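PDB 3SG0: extracellular ligand-binding receptor from Rhodopseudomonas palustris, which probably serves as a solute-binding protein of the leucine-binding family, capturing small aromatic acids such as benzoylformate for uptake. Local coordinates for residues Ala122-Ala127 with Glu131-Val136; Trp135-Val140 with Asp342-Ser347. All blocks are in the same frame, centred on the assembly; numbering follows the deposited sequence.

Interaction 1: residues Ala122-Ala127 with Glu131-Val136; sequences AAILVA and ERRKWV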
ATOM      1  N   ALA A 122      -2.888  -1.139  -5.860  1.00  7.37           N
ATOM      2  CA  ALA A 122      -3.581  -0.863  -7.128  1.00  7.95           C
ATOM      3  C   ALA A 122      -5.102  -0.938  -7.016  1.00  7.28           C
ATOM      4  O   ALA A 122      -5.645  -1.826  -6.371  1.00  7.63           O
ATOM      5  CB  ALA A 122      -3.100  -1.796  -8.211  1.00  9.13           C
ATOM      6  N   ALA A 123      -5.787  -0.005  -7.671  1.00  7.97           N
ATOM      7  CA  ALA A 123      -7.243   0.060  -7.603  1.00  7.99           C
ATOM      8  C   ALA A 123      -7.915  -1.243  -8.020  1.00  8.21           C
ATOM      9  O   ALA A 123      -8.944  -1.616  -7.450  1.00  8.60           O
ATOM     10  CB  ALA A 123      -7.754   1.204  -8.462  1.00  9.78           C
ATOM     11  N   ILE A 124      -7.331  -1.939  -8.994  1.00  8.21           N
ATOM     12  CA  ILE A 124      -7.921  -3.154  -9.544  0.76  9.22           C
ATOM     13  C   ILE A 124      -8.104  -4.252  -8.490  1.00  8.20           C
ATOM     14  O   ILE A 124      -8.869  -5.200  -8.688  1.00  9.77           O
ATOM     15  CB  ILE A 124      -7.079  -3.660 -10.745  0.76 10.78           C
ATOM     16  CG1 ILE A 124      -7.807  -4.753 -11.523  0.76 13.04           C
ATOM     17  CG2 ILE A 124      -5.720  -4.157 -10.298  0.76 12.61           C
ATOM     18  CD1 ILE A 124      -7.130  -5.096 -12.831  0.76 20.83           C
ATOM     19  N   LEU A 125      -7.399  -4.139  -7.368  1.00  8.38           N
ATOM     20  CA  LEU A 125      -7.562  -5.132  -6.311  1.00  8.11           C
ATOM     21  C   LEU A 125      -8.980  -5.163  -5.736  1.00  8.16           C
ATOM     22  O   LEU A 125      -9.426  -6.214  -5.272  1.00  9.33           O
ATOM     23  CB  LEU A 125      -6.527  -4.928  -5.211  1.00  8.23           C
ATOM     24  CG  LEU A 125      -5.077  -5.145  -5.672  1.00  7.97           C
ATOM     25  CD1 LEU A 125      -4.101  -4.621  -4.635  1.00  9.68           C
ATOM     26  CD2 LEU A 125      -4.821  -6.613  -5.976  1.00 12.25           C
ATOM     27  N   VAL A 126      -9.687  -4.028  -5.757  1.00  7.94           N
ATOM     28  CA  VAL A 126     -11.050  -3.990  -5.209  1.00  7.92           C
ATOM     29  C   VAL A 126     -12.076  -3.274  -6.074  1.00  8.39           C
ATOM     30  O   VAL A 126     -13.262  -3.276  -5.732  1.00  8.97           O
ATOM     31  CB  VAL A 126     -11.118  -3.352  -3.796  1.00  9.42           C
ATOM     32  CG1 VAL A 126     -10.372  -4.204  -2.791  1.00 11.05           C
ATOM     33  CG2 VAL A 126     -10.621  -1.901  -3.805  1.00  9.80           C
ATOM     34  N   ALA A 127     -11.649  -2.651  -7.168  1.00  8.53           N
ATOM     35  CA  ALA A 127     -12.536  -1.799  -7.959  1.00  9.00           C
ATOM     36  C   ALA A 127     -12.377  -2.100  -9.438  1.00 10.15           C
ATOM     37  O   ALA A 127     -11.278  -2.410  -9.892  1.00 11.21           O
ATOM     38  CB  ALA A 127     -12.217  -0.333  -7.708  1.00 10.75           C
ATOM     39  N   GLU A 131     -18.430  -9.842  -7.877  1.00 10.01           N
ATOM     40  CA  GLU A 131     -18.879 -10.868  -6.954  1.00 10.84           C
ATOM     41  C   GLU A 131     -17.740 -11.511  -6.154  1.00 10.78           C
ATOM     42  O   GLU A 131     -17.986 -12.185  -5.150  1.00 12.87           O
ATOM     43  CB  GLU A 131     -19.701 -11.917  -7.713  1.00 12.12           C
ATOM     44  CG  GLU A 131     -18.910 -12.984  -8.453  1.00 13.14           C
ATOM     45  CD  GLU A 131     -18.273 -12.538  -9.751  1.00 15.29           C
ATOM     46  OE1 GLU A 131     -18.398 -11.366 -10.177  1.00 12.95           O
ATOM     47  OE2 GLU A 131     -17.630 -13.407 -10.371  1.00 18.59           O
ATOM     48  N   ARG A 132     -16.505 -11.316  -6.598  1.00  9.64           N
ATOM     49  CA  ARG A 132     -15.334 -11.856  -5.908  0.78  9.32           C
ATOM     50  C   ARG A 132     -14.726 -10.823  -4.969  1.00  9.13           C
ATOM     51  O   ARG A 132     -14.355 -11.126  -3.833  1.00  8.88           O
ATOM     52  CB  ARG A 132     -14.293 -12.325  -6.925  0.78 11.17           C
ATOM     53  CG  ARG A 132     -14.707 -13.598  -7.652  0.78 17.93           C
ATOM     54  CD  ARG A 132     -13.896 -13.808  -8.917  0.78 24.47           C
ATOM     55  NE  ARG A 132     -14.162 -12.761  -9.898  0.78 26.32           N
ATOM     56  CZ  ARG A 132     -13.229 -12.173 -10.638  0.78 27.35           C
ATOM     57  NH1 ARG A 132     -11.960 -12.529 -10.518  0.78 30.74           N
ATOM     58  NH2 ARG A 132     -13.569 -11.229 -11.503  0.78 28.61           N
ATOM     59  N   ARG A 133     -14.618  -9.590  -5.459  1.00  8.89           N
ATOM     60  CA  ARG A 133     -14.094  -8.486  -4.676  1.00  8.36           C
ATOM     61  C   ARG A 133     -15.003  -8.144  -3.498  1.00  8.68           C
ATOM     62  O   ARG A 133     -14.595  -7.411  -2.595  1.00  8.12           O
ATOM     63  CB  ARG A 133     -13.797  -7.291  -5.586  1.00  9.04           C
ATOM     64  CG  ARG A 133     -12.588  -7.541  -6.474  1.00  9.19           C
ATOM     65  CD  ARG A 133     -12.564  -6.643  -7.707  1.00  8.89           C
ATOM     66  NE  ARG A 133     -11.278  -6.732  -8.397  1.00  9.56           N
ATOM     67  CZ  ARG A 133     -10.896  -7.726  -9.190  1.00  9.59           C
ATOM     68  NH1 ARG A 133     -11.723  -8.732  -9.468  1.00 10.94           N
ATOM     69  NH2 ARG A 133      -9.676  -7.710  -9.713  1.00 11.33           N
ATOM     70  N   LYS A 134     -16.217  -8.710  -3.463  1.00  9.25           N
ATOM     71  CA  LYS A 134     -17.052  -8.624  -2.270  1.00  8.99           C
ATOM     72  C   LYS A 134     -16.328  -9.141  -1.040  1.00  8.66           C
ATOM     73  O   LYS A 134     -16.670  -8.773   0.082  1.00  9.31           O
ATOM     74  CB  LYS A 134     -18.335  -9.441  -2.419  1.00 12.26           C
ATOM     75  CG  LYS A 134     -19.478  -8.720  -3.063  1.00 12.83           C
ATOM     76  CD  LYS A 134     -19.981  -7.547  -2.246  1.00 11.48           C
ATOM     77  CE  LYS A 134     -20.957  -6.800  -3.106  1.00 11.92           C
ATOM     78  NZ  LYS A 134     -21.382  -5.565  -2.431  1.00 14.06           N
ATOM     79  N   TRP A 135     -15.365 -10.038  -1.251  1.00  7.93           N
ATOM     80  CA  TRP A 135     -14.627 -10.654  -0.155  1.00  8.28           C
ATOM     81  C   TRP A 135     -13.337  -9.920   0.195  1.00  8.00           C
ATOM     82  O   TRP A 135     -12.642 -10.337   1.115  1.00  9.64           O
ATOM     83  CB  TRP A 135     -14.351 -12.136  -0.470  1.00  8.86           C
ATOM     84  CG  TRP A 135     -15.613 -12.927  -0.470  1.00  7.94           C
ATOM     85  CD1 TRP A 135     -16.398 -13.220  -1.541  1.00  9.26           C
ATOM     86  CD2 TRP A 135     -16.275 -13.467   0.675  1.00  8.46           C
ATOM     87  NE1 TRP A 135     -17.506 -13.923  -1.137  1.00  9.57           N
ATOM     88  CE2 TRP A 135     -17.451 -14.092   0.223  1.00  9.34           C
ATOM     89  CE3 TRP A 135     -15.977 -13.493   2.046  1.00  8.79           C
ATOM     90  CZ2 TRP A 135     -18.337 -14.730   1.090  1.00 10.33           C
ATOM     91  CZ3 TRP A 135     -16.854 -14.131   2.905  1.00  9.88           C
ATOM     92  CH2 TRP A 135     -18.023 -14.735   2.424  1.00 10.43           C
ATOM     93  N   VAL A 136     -13.021  -8.832  -0.503  1.00  7.27           N
ATOM     94  CA  VAL A 136     -11.721  -8.185  -0.373  1.00  7.31           C
ATOM     95  C   VAL A 136     -11.861  -6.765   0.162  1.00  7.41           C
ATOM     96  O   VAL A 136     -12.731  -6.012  -0.287  1.00  7.79           O
ATOM     97  CB  VAL A 136     -11.015  -8.137  -1.750  1.00  7.59           C
ATOM     98  CG1 VAL A 136      -9.601  -7.561  -1.630  1.00  9.11           C
ATOM     99  CG2 VAL A 136     -10.980  -9.520  -2.365  1.00  9.25           C
TER
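Arg133 reaches from the loop ahead of strand 136-138 to the short 3-10 turn at 123-125 and takes hold of the carbonyl oxygen of Ile124. The chain, extended from CG to NE, carries the guanidinium to that oxygen, which it meets side-on: Arg133 NE and NH2 both donate to Ile124 O, at 2.9 Å and 2.8 Å. Ile124 O lies almost in the guanidinium plane, 3° out of it, while the two donors arrive from opposite faces of the carbonyl plane; both bonds are bent, the NE one to 147°. This two-nitrogen grip on one atom fixes the rotation of the guanidinium, and the third nitrogen, NH1, is taken by a salt bridge to Asp130. A long arginine suits the place because its aliphatic part is used as well. Arg133 CG passes 3.6 Å from Leu125 O, a buried carbonyl oxygen with no hydrogen-bond partner in the model. Arg133 CD rests 3.8 Å from Val126 C. Backbone bonds from Val126 N and Ala127 N to Ala123 O brace the turn from within.

Further on, Val136 brings the apolar half of the contact. With CG1 anti to its backbone N (chi1 -176°), Val136 CG1 meets Val126 CG1 at 3.6 Å. Val136 CG1 also lies 3.9 Å from Leu125 O. Two compact apolar side chains suit this buried place, though Val136 offers that carbonyl only hydrocarbon.

The two segments thus fold back on each other within the connection between strands 116-118 and 136-138. The side chain of Leu125 lies about 5 Å from the bound benzoylformate. Helix 99-111 packs against both segments, touching Leu125 through Ser102 and Leu103 and Arg133 through Ile106, and Val126 also rests on Lys138 of strand 136-138.

Interaction 2: residues Trp135-Val140 with Asp342-Ser347; sequences WVYKVV and DQIEKS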
ATOM      1  N   TRP A 135     -15.365 -10.038  -1.251  1.00  7.93           N
ATOM      2  CA  TRP A 135     -14.627 -10.654  -0.155  1.00  8.28           C
ATOM      3  C   TRP A 135     -13.337  -9.920   0.195  1.00  8.00           C
ATOM      4  O   TRP A 135     -12.642 -10.337   1.115  1.00  9.64           O
ATOM      5  CB  TRP A 135     -14.351 -12.136  -0.470  1.00  8.86           C
ATOM      6  CG  TRP A 135     -15.613 -12.927  -0.470  1.00  7.94           C
ATOM      7  CD1 TRP A 135     -16.398 -13.220  -1.541  1.00  9.26           C
ATOM      8  CD2 TRP A 135     -16.275 -13.467   0.675  1.00  8.46           C
ATOM      9  NE1 TRP A 135     -17.506 -13.923  -1.137  1.00  9.57           N
ATOM     10  CE2 TRP A 135     -17.451 -14.092   0.223  1.00  9.34           C
ATOM     11  CE3 TRP A 135     -15.977 -13.493   2.046  1.00  8.79           C
ATOM     12  CZ2 TRP A 135     -18.337 -14.730   1.090  1.00 10.33           C
ATOM     13  CZ3 TRP A 135     -16.854 -14.131   2.905  1.00  9.88           C
ATOM     14  CH2 TRP A 135     -18.023 -14.735   2.424  1.00 10.43           C
ATOM     15  N   VAL A 136     -13.021  -8.832  -0.503  1.00  7.27           N
ATOM     16  CA  VAL A 136     -11.721  -8.185  -0.373  1.00  7.31           C
ATOM     17  C   VAL A 136     -11.861  -6.765   0.162  1.00  7.41           C
ATOM     18  O   VAL A 136     -12.731  -6.012  -0.287  1.00  7.79           O
ATOM     19  CB  VAL A 136     -11.015  -8.137  -1.750  1.00  7.59           C
ATOM     20  CG1 VAL A 136      -9.601  -7.561  -1.630  1.00  9.11           C
ATOM     21  CG2 VAL A 136     -10.980  -9.520  -2.365  1.00  9.25           C
ATOM     22  N   TYR A 137     -11.005  -6.402   1.115  1.00  6.99           N
ATOM     23  CA  TYR A 137     -10.931  -5.037   1.639  1.00  7.08           C
ATOM     24  C   TYR A 137      -9.507  -4.539   1.502  1.00  6.95           C
ATOM     25  O   TYR A 137      -8.570  -5.339   1.385  1.00  7.72           O
ATOM     26  CB  TYR A 137     -11.414  -4.987   3.092  1.00  7.06           C
ATOM     27  CG  TYR A 137     -12.873  -5.319   3.184  1.00  7.48           C
ATOM     28  CD1 TYR A 137     -13.835  -4.354   2.924  1.00  8.35           C
ATOM     29  CD2 TYR A 137     -13.300  -6.610   3.463  1.00  8.33           C
ATOM     30  CE1 TYR A 137     -15.177  -4.655   2.980  1.00  8.10           C
ATOM     31  CE2 TYR A 137     -14.647  -6.925   3.501  1.00  8.57           C
ATOM     32  CZ  TYR A 137     -15.578  -5.938   3.254  1.00  8.45           C
ATOM     33  OH  TYR A 137     -16.930  -6.210   3.276  1.00  9.42           O
ATOM     34  N   LYS A 138      -9.330  -3.224   1.543  1.00  6.85           N
ATOM     35  CA  LYS A 138      -8.058  -2.644   1.139  1.00  7.21           C
ATOM     36  C   LYS A 138      -7.800  -1.320   1.838  1.00  6.48           C
ATOM     37  O   LYS A 138      -8.396  -0.302   1.486  1.00  7.59           O
ATOM     38  CB  LYS A 138      -8.094  -2.444  -0.379  1.00  7.64           C
ATOM     39  CG  LYS A 138      -6.860  -1.829  -0.991  1.00  7.50           C
ATOM     40  CD  LYS A 138      -6.978  -1.819  -2.512  1.00  8.08           C
ATOM     41  CE  LYS A 138      -5.783  -1.193  -3.185  1.00  7.49           C
ATOM     42  NZ  LYS A 138      -5.735   0.271  -2.940  1.00  7.64           N
ATOM     43  N   VAL A 139      -6.895  -1.322   2.810  1.00  6.63           N
ATOM     44  CA  VAL A 139      -6.622  -0.100   3.563  1.00  7.13           C
ATOM     45  C   VAL A 139      -5.723   0.914   2.865  1.00  7.39           C
ATOM     46  O   VAL A 139      -5.789   2.098   3.204  1.00  7.67           O
ATOM     47  CB  VAL A 139      -6.068  -0.379   4.976  1.00  7.70           C
ATOM     48  CG1 VAL A 139      -7.096  -1.128   5.809  1.00  9.02           C
ATOM     49  CG2 VAL A 139      -4.714  -1.088   4.929  1.00  8.01           C
ATOM     50  N   VAL A 140      -4.876   0.508   1.922  1.00  7.33           N
ATOM     51  CA  VAL A 140      -4.041   1.494   1.229  1.00  7.57           C
ATOM     52  C   VAL A 140      -4.933   2.218   0.231  1.00  7.57           C
ATOM     53  O   VAL A 140      -5.670   1.570  -0.498  1.00  7.37           O
ATOM     54  CB  VAL A 140      -2.873   0.818   0.490  1.00  7.46           C
ATOM     55  CG1 VAL A 140      -2.104   1.843  -0.333  1.00  9.20           C
ATOM     56  CG2 VAL A 140      -1.948   0.128   1.479  1.00  8.71           C
ATOM     57  N   ASP A 342     -19.491  -9.084   6.221  1.00  8.84           N
ATOM     58  CA  ASP A 342     -20.654  -8.196   6.292  1.00  9.78           C
ATOM     59  C   ASP A 342     -20.371  -6.958   7.131  1.00 10.02           C
ATOM     60  O   ASP A 342     -20.802  -5.852   6.802  1.00 11.38           O
ATOM     61  CB  ASP A 342     -21.864  -8.918   6.912  1.00 11.29           C
ATOM     62  CG  ASP A 342     -22.473  -9.982   6.008  1.00 13.97           C
ATOM     63  OD1 ASP A 342     -22.267  -9.955   4.781  1.00 14.15           O
ATOM     64  OD2 ASP A 342     -23.206 -10.847   6.535  1.00 16.39           O
ATOM     65  N   GLN A 343     -19.669  -7.144   8.242  1.00  9.56           N
ATOM     66  CA  GLN A 343     -19.464  -6.053   9.179  1.00 10.42           C
ATOM     67  C   GLN A 343     -18.446  -5.022   8.688  1.00  9.66           C
ATOM     68  O   GLN A 343     -18.637  -3.820   8.882  1.00 10.65           O
ATOM     69  CB  GLN A 343     -19.049  -6.605  10.541  1.00 12.02           C
ATOM     70  CG  GLN A 343     -20.150  -7.373  11.259  1.00 16.41           C
ATOM     71  CD  GLN A 343     -21.405  -6.539  11.451  1.00 19.20           C
ATOM     72  OE1 GLN A 343     -21.351  -5.438  12.002  1.00 17.54           O
ATOM     73  NE2 GLN A 343     -22.540  -7.049  10.977  1.00 25.01           N
ATOM     74  N   ILE A 344     -17.358  -5.461   8.055  1.00  9.35           N
ATOM     75  CA  ILE A 344     -16.346  -4.500   7.616  1.00  9.47           C
ATOM     76  C   ILE A 344     -16.945  -3.543   6.585  1.00  9.11           C
ATOM     77  O   ILE A 344     -16.622  -2.362   6.550  1.00 10.09           O
ATOM     78  CB  ILE A 344     -15.087  -5.196   7.090  1.00  8.35           C
ATOM     79  CG1 ILE A 344     -14.427  -5.979   8.231  1.00 10.02           C
ATOM     80  CG2 ILE A 344     -14.130  -4.171   6.501  1.00  9.41           C
ATOM     81  CD1 ILE A 344     -13.222  -6.798   7.809  1.00 10.33           C
ATOM     82  N   GLU A 345     -17.858  -4.067   5.774  1.00  9.63           N
ATOM     83  CA  GLU A 345     -18.543  -3.313   4.739  1.00 10.56           C
ATOM     84  C   GLU A 345     -19.346  -2.140   5.294  1.00 10.67           C
ATOM     85  O   GLU A 345     -19.691  -1.226   4.546  1.00 11.92           O
ATOM     86  CB  GLU A 345     -19.473  -4.282   4.002  1.00 12.59           C
ATOM     87  CG  GLU A 345     -20.047  -3.810   2.702  1.00 14.05           C
ATOM     88  CD  GLU A 345     -20.539  -4.987   1.890  1.00 12.03           C
ATOM     89  OE1 GLU A 345     -19.862  -5.325   0.906  1.00 10.78           O
ATOM     90  OE2 GLU A 345     -21.589  -5.584   2.242  1.00 13.47           O
ATOM     91  N   LYS A 346     -19.636  -2.184   6.593  1.00 10.60           N
ATOM     92  CA  LYS A 346     -20.440  -1.163   7.270  1.00 12.37           C
ATOM     93  C   LYS A 346     -19.589  -0.130   8.001  1.00 13.48           C
ATOM     94  O   LYS A 346     -20.128   0.799   8.608  1.00 14.60           O
ATOM     95  CB  LYS A 346     -21.375  -1.818   8.282  1.00 13.95           C
ATOM     96  CG  LYS A 346     -22.326  -2.838   7.694  1.00 15.01           C
ATOM     97  CD  LYS A 346     -23.113  -3.525   8.801  1.00 19.98           C
ATOM     98  CE  LYS A 346     -23.894  -4.711   8.279  1.00 27.17           C
ATOM     99  NZ  LYS A 346     -24.631  -5.384   9.385  1.00 30.30           N
ATOM    100  N   SER A 347     -18.271  -0.290   7.967  1.00 10.98           N
ATOM    101  CA  SER A 347     -17.375   0.616   8.689  1.00 11.25           C
ATOM    102  C   SER A 347     -17.462   2.037   8.140  1.00 10.71           C
ATOM    103  O   SER A 347     -17.354   2.245   6.938  1.00 12.10           O
ATOM    104  CB  SER A 347     -15.941   0.091   8.611  1.00 11.36           C
ATOM    105  OG  SER A 347     -15.049   0.920   9.338  1.00 10.80           O
TER
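Ile344 sets its CG2 methyl squarely over one face of the Tyr137 ring, a CH-pi contact in which the carbon stands 3.6 Å from the ring centroid and only 12° off the normal. The methyl is put there by a first torsion that leaves CG2 anti to the backbone N of Ile344. Ile344 CB adds to the packing farther along the ring, 3.9 Å from Tyr137 CZ. A beta-branched residue late in helix 334-344 suits this role, since its methyl is held rigidly close to the backbone.

Van der Waals contact continues at the phenol end, where Tyr137 OH lies 3.3 Å from Glu345 CB. The glutamate chain crosses the tyrosine at about a right angle, with ring and carboxylate planes 66° apart.

The polar groups find their partners just beyond the two segments. Tyr137 OH is hydrogen-bonded to Arg341 O in the last turns of the helix, whereas Glu345 OE1 bonds to His364 and forms a salt bridge with Arg341. The ring of His364 also stacks with that of Tyr137. With an alanine here instead of the tyrosine, Ile344 CG2 and the stacked ring of His364 would probably lose their aromatic partner and Arg341 O its hydroxyl, opening a gap between strand and helix.

The arrangement is a helix end packed on the outermost strand of a mixed sheet, helix-on-sheet packing as expected in an alpha/beta lobe of a periplasmic binding protein; the strand's continuation carries Val140 to the ligand pocket.

Overall arrangement
From the N terminus, the chain runs through strand 116-118 into the connection where interaction 1 closes a small loop, with three residues between its segments. The segments of the two contacts overlap at Trp135 and Val136, so the chain passes straight from interaction 1 into strand 136-138 and interaction 2. That contact closes a far longer loop of 201 residues, which takes in the four-stranded parallel sheet before helix 334-344 returns. The two loops therefore follow one another, neither enclosing nor crossing the other. Their centres lie 10 Å apart, and they meet directly where Lys138 packs on Ala122, Leu125 and Val126. Together they tie the edge strand to its preceding connection and to the late helix.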